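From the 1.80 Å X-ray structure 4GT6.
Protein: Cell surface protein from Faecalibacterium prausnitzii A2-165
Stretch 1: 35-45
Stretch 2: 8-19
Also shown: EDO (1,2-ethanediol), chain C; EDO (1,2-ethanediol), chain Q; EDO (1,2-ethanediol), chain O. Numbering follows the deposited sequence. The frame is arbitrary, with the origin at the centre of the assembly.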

ATOM      1  N   ARG A  35      -6.365 -29.422   8.730  1.00 16.77           N
ATOM      2  CA  ARG A  35      -5.022 -29.632   8.151  1.00 16.32           C
ATOM      3  C   ARG A  35      -5.243 -30.194   6.758  1.00 19.99           C
ATOM      4  O   ARG A  35      -5.690 -31.338   6.609  1.00 19.55           O
ATOM      5  CB  ARG A  35      -4.147 -30.587   8.985  1.00 20.70           C
ATOM      6  CG  ARG A  35      -3.980 -30.204  10.441  1.00 24.97           C
ATOM      7  CD  ARG A  35      -2.847 -31.010  11.097  1.00 35.75           C
ATOM      8  NE  ARG A  35      -1.531 -30.620  10.562  1.00 59.11           N
ATOM      9  CZ  ARG A  35      -0.869 -29.510  10.896  1.00 72.65           C
ATOM     10  NH1 ARG A  35      -1.382 -28.661  11.778  1.00 61.06           N
ATOM     11  NH2 ARG A  35       0.300 -29.232  10.335  1.00 54.98           N
ATOM     12  N   ILE A  36      -5.008 -29.368   5.749  1.00 15.11           N
ATOM     13  CA  ILE A  36      -5.299 -29.722   4.359  1.00 14.79           C
ATOM     14  C   ILE A  36      -4.054 -30.269   3.674  1.00 19.19           C
ATOM     15  O   ILE A  36      -2.961 -29.727   3.835  1.00 19.11           O
ATOM     16  CB  ILE A  36      -5.876 -28.480   3.617  1.00 17.48           C
ATOM     17  CG1 ILE A  36      -7.315 -28.152   4.106  1.00 18.30           C
ATOM     18  CG2 ILE A  36      -5.822 -28.607   2.062  1.00 18.30           C
ATOM     19  CD1 ILE A  36      -8.396 -29.104   3.605  1.00 24.47           C
ATOM     20  N   THR A  37      -4.247 -31.345   2.917  1.00 17.68           N
ATOM     21  CA  THR A  37      -3.221 -31.941   2.080  1.00 18.20           C
ATOM     22  C   THR A  37      -3.778 -31.985   0.661  1.00 21.26           C
ATOM     23  O   THR A  37      -4.655 -32.805   0.366  1.00 19.62           O
ATOM     24  CB  THR A  37      -2.809 -33.338   2.577  1.00 26.60           C
ATOM     25  OG1 THR A  37      -2.341 -33.215   3.908  1.00 26.85           O
ATOM     26  CG2 THR A  37      -1.723 -33.965   1.694  1.00 25.91           C
ATOM     27  N   ILE A  38      -3.268 -31.106  -0.210  1.00 17.58           N
ATOM     28  CA  ILE A  38      -3.715 -31.075  -1.602  1.00 15.36           C
ATOM     29  C   ILE A  38      -3.163 -32.326  -2.285  1.00 18.02           C
ATOM     30  O   ILE A  38      -1.986 -32.611  -2.114  1.00 17.55           O
ATOM     31  CB  ILE A  38      -3.255 -29.762  -2.314  1.00 17.16           C
ATOM     32  CG1 ILE A  38      -3.799 -28.462  -1.609  1.00 17.72           C
ATOM     33  CG2 ILE A  38      -3.569 -29.811  -3.827  1.00 16.74           C
ATOM     34  CD1 ILE A  38      -5.316 -28.273  -1.642  1.00 21.64           C
ATOM     35  N   PRO A  39      -3.992 -33.105  -3.005  1.00 16.88           N
ATOM     36  CA  PRO A  39      -3.475 -34.336  -3.630  1.00 17.02           C
ATOM     37  C   PRO A  39      -2.463 -34.036  -4.746  1.00 18.94           C
ATOM     38  O   PRO A  39      -2.592 -33.023  -5.423  1.00 18.24           O
ATOM     39  CB  PRO A  39      -4.740 -35.007  -4.189  1.00 18.21           C
ATOM     40  CG  PRO A  39      -5.690 -33.877  -4.434  1.00 22.26           C
ATOM     41  CD  PRO A  39      -5.434 -32.916  -3.289  1.00 17.80           C
ATOM     42  N   ALA A  40      -1.422 -34.866  -4.858  1.00 18.49           N
ATOM     43  CA  ALA A  40      -0.396 -34.752  -5.906  1.00 19.02           C
ATOM     44  C   ALA A  40      -0.930 -35.308  -7.228  1.00 21.62           C
ATOM     45  O   ALA A  40      -0.450 -34.946  -8.313  1.00 19.94           O
ATOM     46  CB  ALA A  40       0.860 -35.500  -5.493  1.00 20.30           C
ATOM     47  N   GLN A  41      -1.873 -36.238  -7.126  1.00 19.05           N
ATOM     48  CA  GLN A  41      -2.473 -36.884  -8.292  1.00 18.75           C
ATOM     49  C   GLN A  41      -3.950 -37.204  -8.044  1.00 22.64           C
ATOM     50  O   GLN A  41      -4.359 -37.432  -6.899  1.00 22.56           O
ATOM     51  CB  GLN A  41      -1.698 -38.168  -8.695  1.00 21.00           C
ATOM     52  CG  GLN A  41      -1.687 -39.297  -7.665  1.00 32.43           C
ATOM     53  CD  GLN A  41      -1.059 -40.584  -8.177  1.00 46.76           C
ATOM     54  OE1 GLN A  41      -0.010 -40.593  -8.845  1.00 37.24           O
ATOM     55  NE2 GLN A  41      -1.696 -41.707  -7.867  1.00 33.62           N
ATOM     56  N   VAL A  42      -4.739 -37.179  -9.126  1.00 18.75           N
ATOM     57  CA  VAL A  42      -6.160 -37.542  -9.131  1.00 18.37           C
ATOM     58  C   VAL A  42      -6.369 -38.557 -10.255  1.00 23.08           C
ATOM     59  O   VAL A  42      -5.621 -38.560 -11.244  1.00 22.60           O
ATOM     60  CB  VAL A  42      -7.137 -36.337  -9.237  1.00 21.00           C
ATOM     61  CG1 VAL A  42      -7.103 -35.474  -7.967  1.00 20.20           C
ATOM     62  CG2 VAL A  42      -6.865 -35.495 -10.485  1.00 20.30           C
ATOM     63  N   THR A  43      -7.384 -39.400 -10.101  1.00 20.97           N
ATOM     64  CA  THR A  43      -7.700 -40.425 -11.096  1.00 22.56           C
ATOM     65  C   THR A  43      -9.052 -40.141 -11.735  1.00 28.15           C
ATOM     66  O   THR A  43     -10.004 -39.754 -11.048  1.00 25.36           O
ATOM     67  CB  THR A  43      -7.660 -41.827 -10.446  1.00 30.45           C
ATOM     68  OG1 THR A  43      -6.353 -42.031  -9.909  1.00 31.82           O
ATOM     69  CG2 THR A  43      -7.977 -42.964 -11.446  1.00 31.04           C
ATOM     70  N   HIS A  44      -9.115 -40.322 -13.065  1.00 28.08           N
ATOM     71  CA  HIS A  44     -10.352 -40.278 -13.829  1.00 30.71           C
ATOM     72  C   HIS A  44     -10.277 -41.303 -14.967  1.00 32.58           C
ATOM     73  O   HIS A  44      -9.374 -41.250 -15.802  1.00 29.67           O
ATOM     74  CB  HIS A  44     -10.712 -38.884 -14.361  1.00 33.08           C
ATOM     75  CG  HIS A  44     -12.032 -38.907 -15.065  1.00 38.70           C
ATOM     76  ND1 HIS A  44     -12.120 -38.748 -16.440  1.00 41.80           N
ATOM     77  CD2 HIS A  44     -13.260 -39.222 -14.581  1.00 41.73           C
ATOM     78  CE1 HIS A  44     -13.401 -38.907 -16.735  1.00 41.81           C
ATOM     79  NE2 HIS A  44     -14.123 -39.205 -15.651  1.00 42.26           N
ATOM     80  N   GLY A  45     -11.210 -42.245 -14.962  1.00 31.11           N
ATOM     81  CA  GLY A  45     -11.250 -43.301 -15.969  1.00 30.76           C
ATOM     82  C   GLY A  45     -10.007 -44.166 -15.921  1.00 33.92           C
ATOM     83  O   GLY A  45      -9.620 -44.643 -14.851  1.00 33.30           O
TER
HETATM   84  C1  EDO C 901     -18.534 -33.390  -9.745  1.00 79.31           C
HETATM   85  O1  EDO C 901     -18.175 -34.758  -9.854  1.00 78.61           O
HETATM   86  C2  EDO C 901     -20.073 -33.261  -9.715  1.00 80.58           C
HETATM   87  O2  EDO C 901     -20.432 -31.889  -9.640  1.00 81.59           O
HETATM   88  C1  EDO Q 915     -10.917 -42.957  -7.995  1.00 81.56           C
HETATM   89  O1  EDO Q 915     -11.386 -42.474  -6.748  1.00 82.31           O
HETATM   90  C2  EDO Q 915     -11.732 -42.303  -9.137  1.00 80.98           C
HETATM   91  O2  EDO Q 915     -11.563 -40.896  -9.085  1.00 80.35           O
HETATM   92  C1  EDO O 913      -4.698 -46.394 -13.039  1.00 74.60           C
HETATM   93  O1  EDO O 913      -4.155 -45.509 -14.005  1.00 75.35           O
HETATM   94  C2  EDO O 913      -6.123 -45.940 -12.655  1.00 73.42           C
HETATM   95  O2  EDO O 913      -6.954 -45.900 -13.804  1.00 72.21           O
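Stretch 2, residues 8-19: AYTDGSYQFILN

Stretch 2 is a β-hairpin. Strands 9-11 and 14-18 are joined by a type II' turn from Asp11 to Tyr14, with Gly12 at phi/psi 65/-128°, a positive phi that favours glycine. The ladder closes in pairs: Tyr9 N to Phe16 O and Phe16 N to Tyr9 O are both 2.8 Å, Asp11 N to Tyr14 O is 2.8 Å, and Tyr14 N to Asp11 O is 3.2 Å. Stretch 1 has two extended strands, 35-37 and 41-44, separated by a loop at Ile38 to Ala40, where Ala40 turns to phi/psi -78/-27°. Strand 41-44 runs at 123° to strand 9-11, with axes 6.9 Å apart at closest approach, and at 75° to strand 14-18, with axes 9.1 Å apart. No backbone-to-backbone hydrogen bond links the stretches; side chains do most of the packing, and the backbone of stretch 1 meets a side chain and water. The CA atoms pair Pro39 with Tyr14 (8.4 Å), Val42 with Asp11 (6.1 Å) and His44 with Tyr9 (7.3 Å).

Alternation sets the pattern: Tyr9 and Asp11 point toward stretch 1 while Thr10 points away, and Tyr14, Phe16 and Leu18 also point toward it. Each aromatic ring of the hairpin receives a partner on a face. Pro39 CD sits 3.6 Å from the centroid of the Tyr14 ring, and Val42 CG2 lies 3.5 Å from that of Phe16, only 5° off its normal. The His44 ring stacks face-to-face on Tyr9, centroids 3.8 Å apart and planes at 26°. Ile38 CD1 adds apolar packing 3.9 Å from Tyr14 CE1.

The direct hydrogen bond across the stretches runs from Thr43 N to Asp11 OD2, 2.9 Å with an N-H...acceptor angle of 156°, so the carboxylate meets a backbone NH of the strand it faces. Water extends this polar seam, one molecule bridging Thr10 O (2.8 Å) and Thr43 O (2.7 Å), another joining Asp11 OD2 (2.7 Å) to Thr43 OG1 (2.8 Å).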

ATOM      1  N   ALA A   8     -16.395 -30.996 -14.325  1.00 40.83           N
ATOM      2  CA  ALA A   8     -15.609 -31.404 -13.160  1.00 37.40           C
ATOM      3  C   ALA A   8     -15.889 -32.840 -12.733  1.00 37.44           C
ATOM      4  O   ALA A   8     -17.029 -33.303 -12.768  1.00 38.47           O
ATOM      5  CB  ALA A   8     -15.872 -30.457 -11.996  1.00 37.43           C
ATOM      6  N   TYR A   9     -14.841 -33.519 -12.275  1.00 29.51           N
ATOM      7  CA  TYR A   9     -14.856 -34.899 -11.796  1.00 28.17           C
ATOM      8  C   TYR A   9     -14.508 -34.929 -10.321  1.00 28.82           C
ATOM      9  O   TYR A   9     -14.003 -33.933  -9.814  1.00 25.86           O
ATOM     10  CB  TYR A   9     -13.852 -35.740 -12.603  1.00 30.05           C
ATOM     11  CG  TYR A   9     -14.038 -35.586 -14.095  1.00 33.32           C
ATOM     12  CD1 TYR A   9     -15.098 -36.205 -14.754  1.00 36.63           C
ATOM     13  CD2 TYR A   9     -13.194 -34.770 -14.839  1.00 33.99           C
ATOM     14  CE1 TYR A   9     -15.278 -36.059 -16.130  1.00 38.06           C
ATOM     15  CE2 TYR A   9     -13.372 -34.607 -16.211  1.00 35.48           C
ATOM     16  CZ  TYR A   9     -14.406 -35.265 -16.854  1.00 44.68           C
ATOM     17  OH  TYR A   9     -14.590 -35.081 -18.203  1.00 48.22           O
ATOM     18  N   THR A  10     -14.748 -36.062  -9.644  1.00 24.76           N
ATOM     19  CA  THR A  10     -14.496 -36.212  -8.211  1.00 24.60           C
ATOM     20  C   THR A  10     -13.472 -37.294  -7.911  1.00 28.25           C
ATOM     21  O   THR A  10     -13.524 -38.392  -8.478  1.00 26.54           O
ATOM     22  CB  THR A  10     -15.836 -36.539  -7.483  1.00 30.50           C
ATOM     23  OG1 THR A  10     -16.734 -35.451  -7.676  1.00 29.56           O
ATOM     24  CG2 THR A  10     -15.672 -36.779  -5.981  1.00 28.56           C
ATOM     25  N   ASP A  11     -12.575 -36.996  -6.959  1.00 23.18           N
ATOM     26  CA  ASP A  11     -11.642 -37.968  -6.400  1.00 23.00           C
ATOM     27  C   ASP A  11     -11.546 -37.658  -4.888  1.00 27.23           C
ATOM     28  O   ASP A  11     -10.883 -36.695  -4.471  1.00 24.17           O
ATOM     29  CB  ASP A  11     -10.277 -37.996  -7.127  1.00 24.51           C
ATOM     30  CG  ASP A  11      -9.354 -39.136  -6.700  1.00 29.48           C
ATOM     31  OD1 ASP A  11      -9.644 -39.794  -5.667  1.00 33.49           O
ATOM     32  OD2 ASP A  11      -8.338 -39.369  -7.389  1.00 25.44           O
ATOM     33  N   GLY A  12     -12.271 -38.454  -4.093  1.00 24.23           N
ATOM     34  CA  GLY A  12     -12.374 -38.239  -2.657  1.00 23.59           C
ATOM     35  C   GLY A  12     -13.077 -36.929  -2.357  1.00 25.55           C
ATOM     36  O   GLY A  12     -14.120 -36.626  -2.942  1.00 23.65           O
ATOM     37  N   SER A  13     -12.444 -36.093  -1.510  1.00 22.38           N
ATOM     38  CA  SER A  13     -12.981 -34.790  -1.107  1.00 21.07           C
ATOM     39  C   SER A  13     -12.682 -33.657  -2.103  1.00 22.90           C
ATOM     40  O   SER A  13     -13.036 -32.521  -1.830  1.00 21.94           O
ATOM     41  CB  SER A  13     -12.414 -34.408   0.255  1.00 23.87           C
ATOM     42  OG  SER A  13     -12.818 -35.375   1.204  1.00 28.63           O
ATOM     43  N   TYR A  14     -12.067 -33.965  -3.257  1.00 18.78           N
ATOM     44  CA  TYR A  14     -11.703 -32.961  -4.236  1.00 18.24           C
ATOM     45  C   TYR A  14     -12.384 -33.172  -5.576  1.00 22.24           C
ATOM     46  O   TYR A  14     -12.520 -34.299  -6.050  1.00 23.89           O
ATOM     47  CB  TYR A  14     -10.169 -32.980  -4.442  1.00 19.02           C
ATOM     48  CG  TYR A  14      -9.417 -32.450  -3.241  1.00 19.07           C
ATOM     49  CD1 TYR A  14      -9.150 -31.093  -3.105  1.00 20.44           C
ATOM     50  CD2 TYR A  14      -8.993 -33.306  -2.226  1.00 19.29           C
ATOM     51  CE1 TYR A  14      -8.483 -30.596  -1.988  1.00 18.75           C
ATOM     52  CE2 TYR A  14      -8.332 -32.820  -1.098  1.00 20.03           C
ATOM     53  CZ  TYR A  14      -8.064 -31.462  -0.995  1.00 20.15           C
ATOM     54  OH  TYR A  14      -7.428 -30.959   0.108  1.00 19.10           O
ATOM     55  N   GLN A  15     -12.803 -32.081  -6.176  1.00 18.02           N
ATOM     56  CA  GLN A  15     -13.297 -32.065  -7.542  1.00 17.03           C
ATOM     57  C   GLN A  15     -12.229 -31.399  -8.387  1.00 19.15           C
ATOM     58  O   GLN A  15     -11.470 -30.552  -7.886  1.00 16.37           O
ATOM     59  CB  GLN A  15     -14.626 -31.335  -7.679  1.00 18.29           C
ATOM     60  CG  GLN A  15     -15.747 -32.000  -6.880  1.00 23.12           C
ATOM     61  CD  GLN A  15     -17.060 -31.298  -7.050  1.00 27.88           C
ATOM     62  OE1 GLN A  15     -17.189 -30.306  -7.786  1.00 24.29           O
ATOM     63  NE2 GLN A  15     -18.074 -31.801  -6.351  1.00 28.48           N
ATOM     64  N   PHE A  16     -12.192 -31.741  -9.664  1.00 16.97           N
ATOM     65  CA  PHE A  16     -11.158 -31.236 -10.550  1.00 16.47           C
ATOM     66  C   PHE A  16     -11.607 -31.252 -11.990  1.00 21.16           C
ATOM     67  O   PHE A  16     -12.545 -31.972 -12.369  1.00 21.33           O
ATOM     68  CB  PHE A  16      -9.860 -32.078 -10.393  1.00 17.91           C
ATOM     69  CG  PHE A  16     -10.021 -33.544 -10.755  1.00 20.63           C
ATOM     70  CD1 PHE A  16     -10.480 -34.465  -9.812  1.00 22.84           C
ATOM     71  CD2 PHE A  16      -9.756 -33.994 -12.051  1.00 21.48           C
ATOM     72  CE1 PHE A  16     -10.672 -35.812 -10.159  1.00 24.17           C
ATOM     73  CE2 PHE A  16      -9.943 -35.345 -12.393  1.00 23.92           C
ATOM     74  CZ  PHE A  16     -10.365 -36.249 -11.436  1.00 22.15           C
ATOM     75  N   ILE A  17     -10.909 -30.473 -12.794  1.00 17.49           N
ATOM     76  CA  ILE A  17     -11.088 -30.423 -14.248  1.00 17.83           C
ATOM     77  C   ILE A  17      -9.763 -30.891 -14.884  1.00 22.43           C
ATOM     78  O   ILE A  17      -8.716 -30.879 -14.219  1.00 19.30           O
ATOM     79  CB  ILE A  17     -11.549 -29.037 -14.763  1.00 20.61           C
ATOM     80  CG1 ILE A  17     -10.497 -27.931 -14.473  1.00 19.57           C
ATOM     81  CG2 ILE A  17     -12.953 -28.691 -14.215  1.00 22.37           C
ATOM     82  CD1 ILE A  17     -10.685 -26.595 -15.219  1.00 28.03           C
ATOM     83  N   LEU A  18      -9.820 -31.286 -16.157  1.00 20.89           N
ATOM     84  CA  LEU A  18      -8.649 -31.765 -16.886  1.00 21.83           C
ATOM     85  C   LEU A  18      -8.099 -30.666 -17.760  1.00 25.53           C
ATOM     86  O   LEU A  18      -8.849 -29.976 -18.457  1.00 26.65           O
ATOM     87  CB  LEU A  18      -9.007 -33.026 -17.708  1.00 23.02           C
ATOM     88  CG  LEU A  18      -9.711 -34.153 -16.918  1.00 28.15           C
ATOM     89  CD1 LEU A  18     -10.141 -35.304 -17.843  1.00 30.14           C
ATOM     90  CD2 LEU A  18      -8.837 -34.682 -15.769  1.00 29.82           C
ATOM     91  N   ASN A  19      -6.769 -30.486 -17.701  1.00 20.26           N
ATOM     92  CA  ASN A  19      -6.032 -29.482 -18.468  1.00 18.88           C
ATOM     93  C   ASN A  19      -5.548 -30.060 -19.804  1.00 21.63           C
ATOM     94  O   ASN A  19      -5.433 -31.285 -19.938  1.00 21.34           O
ATOM     95  CB  ASN A  19      -4.860 -28.989 -17.637  1.00 17.93           C
ATOM     96  CG  ASN A  19      -5.321 -28.391 -16.324  1.00 28.45           C
ATOM     97  OD1 ASN A  19      -6.381 -27.775 -16.248  1.00 26.63           O
ATOM     98  ND2 ASN A  19      -4.566 -28.605 -15.269  1.00 20.14           N
TER
HETATM   99  O   HOH W   1     -12.680 -39.343 -10.973  1.00 40.63           O
HETATM  100  O   HOH W   2      -6.348 -38.232  -5.250  1.00 24.21           O
HETATM  101  O   HOH W   3      -6.366 -41.228  -7.182  1.00 39.32           O
HETATM  102  O   HOH W   4      -6.982 -32.584   2.291  1.00 20.24           O